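Local coordinates for F-actin-capping protein subunit alpha (PDB 7A0H), which probably binds the barbed ends of actin filaments and blocks subunit exchange there, working as an asymmetric homodimer in the malaria parasite, at residues 14-19 against 29-34; 78-83 against 89-94; 67-72 against 174-179. All blocks are in the same frame, centred on the assembly; numbering follows the deposited sequence.

Interaction 1 of 3, residues 14-19 against 29-34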
loop_
_atom_site.group_PDB
_atom_site.type_symbol
_atom_site.label_atom_id
_atom_site.label_comp_id
_atom_site.label_asym_id
_atom_site.label_seq_id
_atom_site.Cartn_x
_atom_site.Cartn_y
_atom_site.Cartn_z
ATOM N N HIS A 14 0.792 6.332 -13.424
ATOM C CA HIS A 14 0.375 6.532 -12.046
ATOM C C HIS A 14 -0.303 5.301 -11.476
ATOM O O HIS A 14 -0.045 4.929 -10.333
ATOM C CB HIS A 14 -0.544 7.750 -11.965
ATOM C CG HIS A 14 -0.904 8.137 -10.567
ATOM N ND1 HIS A 14 -2.213 8.272 -10.154
ATOM C CD2 HIS A 14 -0.137 8.375 -9.477
ATOM C CE1 HIS A 14 -2.236 8.604 -8.874
ATOM N NE2 HIS A 14 -0.989 8.670 -8.439
ATOM N N VAL A 15 -1.126 4.616 -12.262
ATOM C CA VAL A 15 -1.828 3.457 -11.723
ATOM C C VAL A 15 -0.889 2.284 -11.522
ATOM O O VAL A 15 -1.008 1.546 -10.546
ATOM C CB VAL A 15 -3.030 3.063 -12.600
ATOM C CG1 VAL A 15 -4.101 4.134 -12.510
ATOM C CG2 VAL A 15 -2.609 2.820 -14.026
ATOM N N LEU A 16 0.039 2.072 -12.441
ATOM C CA LEU A 16 0.961 0.944 -12.254
ATOM C C LEU A 16 2.010 1.262 -11.206
ATOM O O LEU A 16 2.552 0.351 -10.579
ATOM C CB LEU A 16 1.634 0.566 -13.572
ATOM C CG LEU A 16 0.734 0.261 -14.776
ATOM C CD1 LEU A 16 1.515 -0.246 -15.955
ATOM C CD2 LEU A 16 -0.313 -0.783 -14.442
ATOM N N SER A 17 2.323 2.542 -11.027
ATOM C CA SER A 17 3.224 2.977 -9.968
ATOM C C SER A 17 2.650 2.617 -8.615
ATOM O O SER A 17 3.350 2.111 -7.733
ATOM C CB SER A 17 3.464 4.478 -10.073
ATOM O OG SER A 17 4.207 4.964 -8.978
ATOM N N ASN A 18 1.378 2.913 -8.419
ATOM C CA ASN A 18 0.781 2.864 -7.096
ATOM C C ASN A 18 0.158 1.513 -6.776
ATOM O O ASN A 18 -0.217 1.274 -5.621
ATOM C CB ASN A 18 -0.273 3.977 -7.015
ATOM C CG ASN A 18 0.350 5.352 -6.778
ATOM O OD1 ASN A 18 0.190 6.259 -7.584
ATOM N ND2 ASN A 18 1.089 5.496 -5.688
ATOM N N ALA A 19 0.021 0.651 -7.766
ATOM C CA ALA A 19 -0.606 -0.643 -7.573
ATOM C C ALA A 19 0.318 -1.617 -6.833
ATOM O O ALA A 19 1.510 -1.697 -7.138
ATOM C CB ALA A 19 -0.999 -1.196 -8.940
ATOM N N SER A 29 -4.375 -5.869 -17.792
ATOM C CA SER A 29 -5.477 -6.423 -18.570
ATOM C C SER A 29 -6.615 -5.430 -18.744
ATOM O O SER A 29 -7.216 -5.346 -19.826
ATOM C CB SER A 29 -5.991 -7.704 -17.919
ATOM O OG SER A 29 -7.209 -8.111 -18.510
ATOM N N ASN A 30 -6.962 -4.687 -17.688
ATOM C CA ASN A 30 -8.054 -3.731 -17.814
ATOM C C ASN A 30 -7.631 -2.563 -18.692
ATOM O O ASN A 30 -8.461 -1.964 -19.381
ATOM C CB ASN A 30 -8.490 -3.188 -16.444
ATOM C CG ASN A 30 -9.330 -4.171 -15.632
ATOM O OD1 ASN A 30 -9.882 -5.134 -16.163
ATOM N ND2 ASN A 30 -9.443 -3.910 -14.331
ATOM N N LEU A 31 -6.343 -2.226 -18.668
ATOM C CA LEU A 31 -5.833 -1.121 -19.473
ATOM C C LEU A 31 -5.845 -1.479 -20.958
ATOM O O LEU A 31 -6.120 -0.625 -21.815
ATOM C CB LEU A 31 -4.420 -0.755 -18.989
ATOM C CG LEU A 31 -4.307 -0.029 -17.638
ATOM C CD1 LEU A 31 -2.825 0.210 -17.232
ATOM C CD2 LEU A 31 -5.089 1.290 -17.617
ATOM N N LYS A 32 -5.559 -2.743 -21.280
ATOM C CA LYS A 32 -5.595 -3.203 -22.666
ATOM C C LYS A 32 -7.015 -3.164 -23.223
ATOM O O LYS A 32 -7.232 -2.706 -24.352
ATOM C CB LYS A 32 -5.011 -4.620 -22.751
ATOM C CG LYS A 32 -3.488 -4.696 -22.643
ATOM C CD LYS A 32 -2.995 -6.104 -22.965
ATOM C CE LYS A 32 -1.457 -6.255 -22.855
ATOM N NZ LYS A 32 -0.948 -7.514 -23.510
ATOM N N THR A 33 -7.995 -3.666 -22.470
ATOM C CA THR A 33 -9.364 -3.636 -22.980
ATOM C C THR A 33 -9.777 -2.213 -23.356
ATOM O O THR A 33 -10.433 -1.993 -24.383
ATOM C CB THR A 33 -10.347 -4.212 -21.952
ATOM O OG1 THR A 33 -10.485 -3.326 -20.836
ATOM C CG2 THR A 33 -9.898 -5.576 -21.444
ATOM N N ILE A 34 -9.386 -1.236 -22.546
ATOM C CA ILE A 34 -9.716 0.152 -22.816
ATOM C C ILE A 34 -8.834 0.700 -23.928
ATOM O O ILE A 34 -9.311 1.311 -24.883
ATOM C CB ILE A 34 -9.574 0.986 -21.532
ATOM C CG1 ILE A 34 -10.451 0.457 -20.387
ATOM C CG2 ILE A 34 -9.921 2.425 -21.800
ATOM C CD1 ILE A 34 -11.900 0.277 -20.710
#
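Leu-31 reaches from helix 21-35 to Val-15 and Leu-16 on helix 3-18. The contact is small, purely apolar and buried. It can be followed along the Leu-31 side chain. The CB points at the facing helix but stops short: Leu-31 CB is still 6.1 Å from Leu-16 CD2. CG is next. It lies anti to the carbonyl carbon and beside the backbone N (chi1 -73°), which aims the branch across the gap. CG still stands 4.9 Å from Val-15 CG2. At the branch the two methyls part. CD1 runs on with the chain extended (chi2 177°) and does all the close touching. It meets Leu-16 CD2 at 3.9 Å and Val-15 CG2 at 4.1 Å. CD2 of Leu-31 trails behind, 4.6 Å from Val-15 CG2.

Helices 3-18 and 21-35 run in roughly opposite directions here. They form a helical hairpin, the first two helices of the N-terminal three-helix stalk of capping protein subunits; helix 39-55 is the third. The two backbones are well separated at this level, with Val-15 CA and Leu-31 CA 9.9 Å apart, and the side chains span the distance. Val-15 and Leu-31 meet tip to tip. Leu-16 instead slides past Leu-31, the two chains running in opposite directions. With chi1 at -54° the Leu-16 CG is set beside its own backbone N, and the CD2 branch is the one brought to Leu-31. Leu-16 also touches Leu-27 and Ile-28 nearer the turn, and Ile-48 on helix 39-55. Val-15 packs on Leu-27 as well. The second subunit packs nearby: His-14 touches Leu-27 of that subunit, and Asn-30 touches its Phe-11.

Interaction 2 of 3, residues 78-83 against 89-94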
loop_
_atom_site.group_PDB
_atom_site.type_symbol
_atom_site.label_atom_id
_atom_site.label_comp_id
_atom_site.label_asym_id
_atom_site.label_seq_id
_atom_site.Cartn_x
_atom_site.Cartn_y
_atom_site.Cartn_z
ATOM N N ASN A 78 19.005 -6.618 -25.341
ATOM C CA ASN A 78 17.605 -6.674 -24.963
ATOM C C ASN A 78 17.257 -8.031 -24.386
ATOM O O ASN A 78 16.068 -8.339 -24.166
ATOM C CB ASN A 78 16.787 -6.317 -26.204
ATOM C CG ASN A 78 17.207 -4.944 -26.799
ATOM O OD1 ASN A 78 16.962 -3.883 -26.205
ATOM N ND2 ASN A 78 17.900 -4.980 -27.944
ATOM N N LEU A 79 18.284 -8.849 -24.154
ATOM C CA LEU A 79 18.220 -10.204 -23.608
ATOM C C LEU A 79 18.708 -10.204 -22.146
ATOM O O LEU A 79 19.089 -9.177 -21.560
ATOM C CB LEU A 79 19.017 -11.150 -24.535
ATOM C CG LEU A 79 18.695 -11.006 -26.083
ATOM C CD1 LEU A 79 19.387 -11.971 -27.003
ATOM C CD2 LEU A 79 17.227 -11.153 -26.389
ATOM N N TYR A 80 18.683 -11.389 -21.532
ATOM C CA TYR A 80 18.987 -11.593 -20.123
ATOM C C TYR A 80 19.914 -12.794 -20.020
ATOM O O TYR A 80 19.598 -13.857 -20.548
ATOM C CB TYR A 80 17.709 -11.829 -19.277
ATOM C CG TYR A 80 16.872 -10.564 -19.294
ATOM C CD1 TYR A 80 17.190 -9.521 -18.453
ATOM C CD2 TYR A 80 15.801 -10.393 -20.231
ATOM C CE1 TYR A 80 16.497 -8.353 -18.499
ATOM C CE2 TYR A 80 15.048 -9.193 -20.288
ATOM C CZ TYR A 80 15.425 -8.184 -19.463
ATOM O OH TYR A 80 14.695 -7.058 -19.533
ATOM N N LEU A 81 21.012 -12.661 -19.256
ATOM C CA LEU A 81 22.006 -13.727 -19.208
ATOM C C LEU A 81 21.603 -14.735 -18.160
ATOM O O LEU A 81 21.151 -14.380 -17.055
ATOM C CB LEU A 81 23.409 -13.202 -18.896
ATOM C CG LEU A 81 24.548 -14.245 -18.854
ATOM C CD1 LEU A 81 24.874 -14.804 -20.239
ATOM C CD2 LEU A 81 25.807 -13.644 -18.222
ATOM N N HIS A 82 21.709 -15.970 -18.519
ATOM C CA HIS A 82 21.822 -16.978 -17.478
ATOM C C HIS A 82 23.312 -17.399 -17.382
ATOM O O HIS A 82 23.794 -18.104 -18.260
ATOM C CB HIS A 82 20.944 -18.172 -17.822
ATOM C CG HIS A 82 20.850 -19.183 -16.725
ATOM N ND1 HIS A 82 21.864 -20.066 -16.445
ATOM C CD2 HIS A 82 19.810 -19.520 -15.921
ATOM C CE1 HIS A 82 21.441 -20.930 -15.533
ATOM N NE2 HIS A 82 20.211 -20.605 -15.181
ATOM N N PRO A 83 24.061 -16.961 -16.373
ATOM C CA PRO A 83 25.530 -17.142 -16.409
ATOM C C PRO A 83 26.009 -18.589 -16.268
ATOM O O PRO A 83 27.059 -18.956 -16.814
ATOM C CB PRO A 83 26.028 -16.244 -15.274
ATOM C CG PRO A 83 24.857 -15.917 -14.470
ATOM C CD PRO A 83 23.674 -15.895 -15.427
ATOM N N ALA A 89 18.548 -15.094 -22.909
ATOM C CA ALA A 89 17.143 -15.457 -23.003
ATOM C C ALA A 89 16.391 -14.203 -23.387
ATOM O O ALA A 89 16.571 -13.118 -22.793
ATOM C CB ALA A 89 16.607 -16.023 -21.690
ATOM N N ASN A 90 15.552 -14.353 -24.387
ATOM C CA ASN A 90 14.648 -13.294 -24.793
ATOM C C ASN A 90 13.357 -13.482 -24.021
ATOM O O ASN A 90 12.782 -14.570 -24.039
ATOM C CB ASN A 90 14.421 -13.358 -26.291
ATOM C CG ASN A 90 13.920 -12.073 -26.815
ATOM O OD1 ASN A 90 13.188 -11.364 -26.118
ATOM N ND2 ASN A 90 14.345 -11.715 -28.009
ATOM N N VAL A 91 12.880 -12.444 -23.360
ATOM C CA VAL A 91 11.756 -12.654 -22.458
ATOM C C VAL A 91 10.522 -11.878 -22.878
ATOM O O VAL A 91 10.608 -10.787 -23.442
ATOM C CB VAL A 91 12.216 -12.250 -21.026
ATOM C CG1 VAL A 91 11.120 -11.854 -20.242
ATOM C CG2 VAL A 91 12.969 -13.457 -20.346
ATOM N N ASN A 92 9.342 -12.406 -22.538
ATOM C CA ASN A 92 8.129 -11.585 -22.595
ATOM C C ASN A 92 7.789 -11.137 -21.177
ATOM O O ASN A 92 7.441 -11.959 -20.308
ATOM C CB ASN A 92 6.941 -12.293 -23.235
ATOM C CG ASN A 92 5.714 -11.364 -23.396
ATOM O OD1 ASN A 92 5.576 -10.383 -22.648
ATOM N ND2 ASN A 92 4.860 -11.629 -24.454
ATOM N N HIS A 93 7.843 -9.828 -20.980
ATOM C CA HIS A 93 7.683 -9.266 -19.648
ATOM C C HIS A 93 6.231 -9.283 -19.184
ATOM O O HIS A 93 5.978 -9.477 -17.992
ATOM C CB HIS A 93 8.230 -7.861 -19.647
ATOM C CG HIS A 93 9.698 -7.801 -19.857
ATOM N ND1 HIS A 93 10.603 -8.051 -18.840
ATOM C CD2 HIS A 93 10.421 -7.514 -20.957
ATOM C CE1 HIS A 93 11.829 -7.907 -19.316
ATOM N NE2 HIS A 93 11.743 -7.558 -20.592
ATOM N N LEU A 94 5.274 -9.064 -20.078
ATOM C CA LEU A 94 3.883 -9.157 -19.650
ATOM C C LEU A 94 3.536 -10.599 -19.338
ATOM O O LEU A 94 2.874 -10.895 -18.336
ATOM C CB LEU A 94 2.946 -8.599 -20.718
ATOM C CG LEU A 94 3.294 -7.217 -21.265
ATOM C CD1 LEU A 94 2.972 -7.087 -22.775
ATOM C CD2 LEU A 94 2.537 -6.181 -20.430
HETATM O O HOH W 1 14.129 -6.459 -22.539
#
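Tyr-80 and Ala-89 pair through both backbone bonds of an antiparallel hydrogen-bonded pair. Ala-89 N gives a fairly straight bond of 2.9 Å to Tyr-80 O (164° at the hydrogen). The return bond, Tyr-80 N to Ala-89 O, is 3.0 Å long and more bent, at 136°. The same Ala-89 O lies at the edge of the Tyr-80 ring. Asn-90 turns its backbone bonds the other way, to Ile-99 and Asp-100. This is the hairpin of strands 79-82 and 87-92, the middle pair of a four-stranded antiparallel sheet.

The Tyr-80 and His-93 rings meet rim to rim, their planes nearly perpendicular. Tyr-80 CG lies anti to its carbonyl carbon (chi1 -65°), which swings the ring toward His-93. Tyr-80 OH sits 3.0 Å from His-93 CE1, but the hydroxyl is satisfied by a hydrogen bond with Glu-54 OE2 on helix 39-55. Asn-53 has a weak bond to His-93 ND1. At the edge of the His-93 ring a water bonds to NE2 at 3.3 Å and donates a hydrogen bond to Asn-78 O. Val-91 CG1 covers one face of the imidazole, 4.0 Å above its centre. Across the sheet from Tyr-80, Leu-79 CD2 rests against the Asn-90 amide, 3.4 Å from ND2.

Interaction 3 of 3, residues 67-72 against 174-179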
loop_
_atom_site.group_PDB
_atom_site.type_symbol
_atom_site.label_atom_id
_atom_site.label_comp_id
_atom_site.label_asym_id
_atom_site.label_seq_id
_atom_site.Cartn_x
_atom_site.Cartn_y
_atom_site.Cartn_z
ATOM N N TYR A 67 15.518 -20.891 -13.881
ATOM C CA TYR A 67 14.963 -19.563 -13.796
ATOM C C TYR A 67 15.939 -18.616 -14.491
ATOM O O TYR A 67 17.156 -18.786 -14.415
ATOM C CB TYR A 67 14.752 -19.044 -12.362
ATOM C CG TYR A 67 13.610 -19.766 -11.628
ATOM C CD1 TYR A 67 12.272 -19.418 -11.835
ATOM C CD2 TYR A 67 13.891 -20.822 -10.726
ATOM C CE1 TYR A 67 11.237 -20.127 -11.186
ATOM C CE2 TYR A 67 12.871 -21.527 -10.111
ATOM C CZ TYR A 67 11.555 -21.185 -10.334
ATOM O OH TYR A 67 10.577 -21.891 -9.686
ATOM N N ILE A 68 15.372 -17.657 -15.178
ATOM C CA ILE A 68 16.065 -16.473 -15.650
ATOM C C ILE A 68 15.706 -15.430 -14.638
ATOM O O ILE A 68 14.544 -15.365 -14.208
ATOM C CB ILE A 68 15.589 -16.028 -17.061
ATOM C CG1 ILE A 68 15.917 -17.058 -18.136
ATOM C CG2 ILE A 68 16.233 -14.695 -17.397
ATOM C CD1 ILE A 68 17.415 -17.137 -18.390
ATOM N N ILE A 69 16.674 -14.609 -14.253
ATOM C CA ILE A 69 16.389 -13.550 -13.298
ATOM C C ILE A 69 16.506 -12.224 -14.013
ATOM O O ILE A 69 17.544 -11.929 -14.616
ATOM C CB ILE A 69 17.310 -13.591 -12.094
ATOM C CG1 ILE A 69 17.475 -15.014 -11.556
ATOM C CG2 ILE A 69 16.707 -12.712 -11.031
ATOM C CD1 ILE A 69 18.334 -14.995 -10.370
ATOM N N ILE A 70 15.454 -11.415 -13.921
ATOM C CA ILE A 70 15.380 -10.185 -14.649
ATOM C C ILE A 70 15.862 -9.069 -13.777
ATOM O O ILE A 70 15.230 -8.793 -12.762
ATOM C CB ILE A 70 13.940 -9.863 -15.069
ATOM C CG1 ILE A 70 13.186 -11.010 -15.730
ATOM C CG2 ILE A 70 13.971 -8.728 -15.998
ATOM C CD1 ILE A 70 13.878 -11.554 -16.923
ATOM N N CYS A 71 16.904 -8.353 -14.195
ATOM C CA CYS A 71 17.360 -7.194 -13.423
ATOM C C CYS A 71 18.424 -6.515 -14.266
ATOM O O CYS A 71 18.909 -7.115 -15.230
ATOM C CB CYS A 71 17.967 -7.625 -12.073
ATOM S SG CYS A 71 19.327 -8.882 -12.305
ATOM N N LYS A 72 18.899 -5.342 -13.804
ATOM C CA LYS A 72 19.951 -4.651 -14.551
ATOM C C LYS A 72 21.101 -5.576 -14.859
ATOM O O LYS A 72 21.594 -5.637 -15.987
ATOM C CB LYS A 72 20.551 -3.503 -13.753
ATOM C CG LYS A 72 19.666 -2.431 -13.334
ATOM C CD LYS A 72 20.422 -1.531 -12.386
ATOM C CE LYS A 72 19.518 -0.384 -11.950
ATOM N NZ LYS A 72 20.237 0.520 -11.028
ATOM N N PHE A 174 28.437 -9.873 -8.975
ATOM C CA PHE A 174 27.141 -9.562 -8.445
ATOM C C PHE A 174 26.529 -10.880 -8.082
ATOM O O PHE A 174 26.414 -11.759 -8.951
ATOM C CB PHE A 174 26.312 -8.834 -9.455
ATOM C CG PHE A 174 24.949 -8.371 -8.922
ATOM C CD1 PHE A 174 24.886 -7.314 -8.044
ATOM C CD2 PHE A 174 23.764 -9.001 -9.308
ATOM C CE1 PHE A 174 23.660 -6.841 -7.559
ATOM C CE2 PHE A 174 22.494 -8.535 -8.840
ATOM C CZ PHE A 174 22.444 -7.457 -7.989
ATOM N N LEU A 175 26.230 -11.032 -6.784
ATOM C CA LEU A 175 25.748 -12.290 -6.206
ATOM C C LEU A 175 24.346 -12.012 -5.754
ATOM O O LEU A 175 24.109 -10.979 -5.094
ATOM C CB LEU A 175 26.576 -12.770 -4.980
ATOM C CG LEU A 175 28.069 -13.119 -5.120
ATOM C CD1 LEU A 175 28.860 -11.840 -5.014
ATOM C CD2 LEU A 175 28.581 -14.193 -4.109
ATOM N N LEU A 176 23.458 -12.964 -6.015
ATOM C CA LEU A 176 22.025 -12.712 -5.850
ATOM C C LEU A 176 21.260 -13.966 -5.456
ATOM O O LEU A 176 21.405 -15.062 -6.071
ATOM C CB LEU A 176 21.434 -12.193 -7.169
ATOM C CG LEU A 176 19.911 -11.888 -7.291
ATOM C CD1 LEU A 176 19.533 -10.726 -6.390
ATOM C CD2 LEU A 176 19.598 -11.526 -8.808
ATOM N N ILE A 177 20.454 -13.792 -4.406
ATOM C CA ILE A 177 19.549 -14.851 -3.937
ATOM C C ILE A 177 18.091 -14.341 -4.006
ATOM O O ILE A 177 17.795 -13.252 -3.497
ATOM C CB ILE A 177 19.841 -15.296 -2.501
ATOM C CG1 ILE A 177 21.296 -15.729 -2.332
ATOM C CG2 ILE A 177 18.898 -16.480 -2.124
ATOM C CD1 ILE A 177 21.717 -16.045 -0.725
ATOM N N CYS A 178 17.222 -15.217 -4.467
ATOM C CA CYS A 178 15.788 -14.871 -4.581
ATOM C C CYS A 178 14.908 -15.965 -4.039
ATOM O O CYS A 178 15.064 -17.164 -4.406
ATOM C CB CYS A 178 15.371 -14.681 -6.097
ATOM S SG CYS A 178 16.379 -13.571 -6.971
ATOM N N CYS A 179 13.939 -15.585 -3.192
ATOM C CA CYS A 179 12.879 -16.530 -2.821
ATOM C C CYS A 179 11.531 -15.808 -2.870
ATOM O O CYS A 179 11.392 -14.652 -2.448
ATOM C CB CYS A 179 13.114 -17.227 -1.424
ATOM S SG CYS A 179 14.503 -18.538 -1.327
#
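Ile-69 and Leu-176 meet tip to tip, and their methyls make the tight part of this buried contact. Leu-176 CD2 lies 3.8 Å from Ile-69 CG2 and 4.0 Å from Ile-69 CD1, so it touches both branches of the isoleucine. The leucine reaches them because its CG stands anti to the backbone N (chi1 178°), carrying the branch off the strand. Cys-178 SG adds a second, looser contact beside it, 4.2 Å from Ile-69 CG2. No hydrogen bond links the two strands. Side chains alone join them.

Strand 170-183 belongs to the large five-stranded antiparallel sheet at the core of the capping protein fold. Strand 66-70 belongs to a small hairpin with strand 58-62, stacked on one face of that sheet. Leu-176 and Cys-178 point to this face. Ile-177 points to the other, where helix 112-131 packs. Cys-179 is also on that other side, against Cys-158, with which a disulfide has been seen in this protein.

Toward Lys-72 the contact thins. Cys-71 SG comes no nearer to Leu-176 CD2 than 4.4 Å, and Tyr-57 packs against both residues. The Phe-174 side chain stays 4.7 Å from strand 66-70 and its following loop, and touches Glu-73 and Tyr-163 instead. Lys-72 itself is exposed and poorly ordered, and its side chain leads away from residues 174-179.

Interactions 2 and 3 are neighbours, with centres about 12 Å apart. Strand 66-70 lies between them: Ile-69 faces the large sheet, while Ile-68 and Ile-70 face the 79-92 hairpin. There Ile-68 CD1 packs 3.6 Å from Ala-89 CB, and Ile-70 CG2 packs 3.6 Å from Tyr-80 CE1. Along the chain, interaction 2 is nested inside the loop closed by interaction 3. Interaction 1 comes before both and sits apart in the helical stalk. Its centre is about 23 Å from that of interaction 2, yet Lys-32 NZ touches Leu-94 CD1 at 4.0 Å. Interactions 1 and 3 do not touch; their nearest atoms are about 15 Å apart.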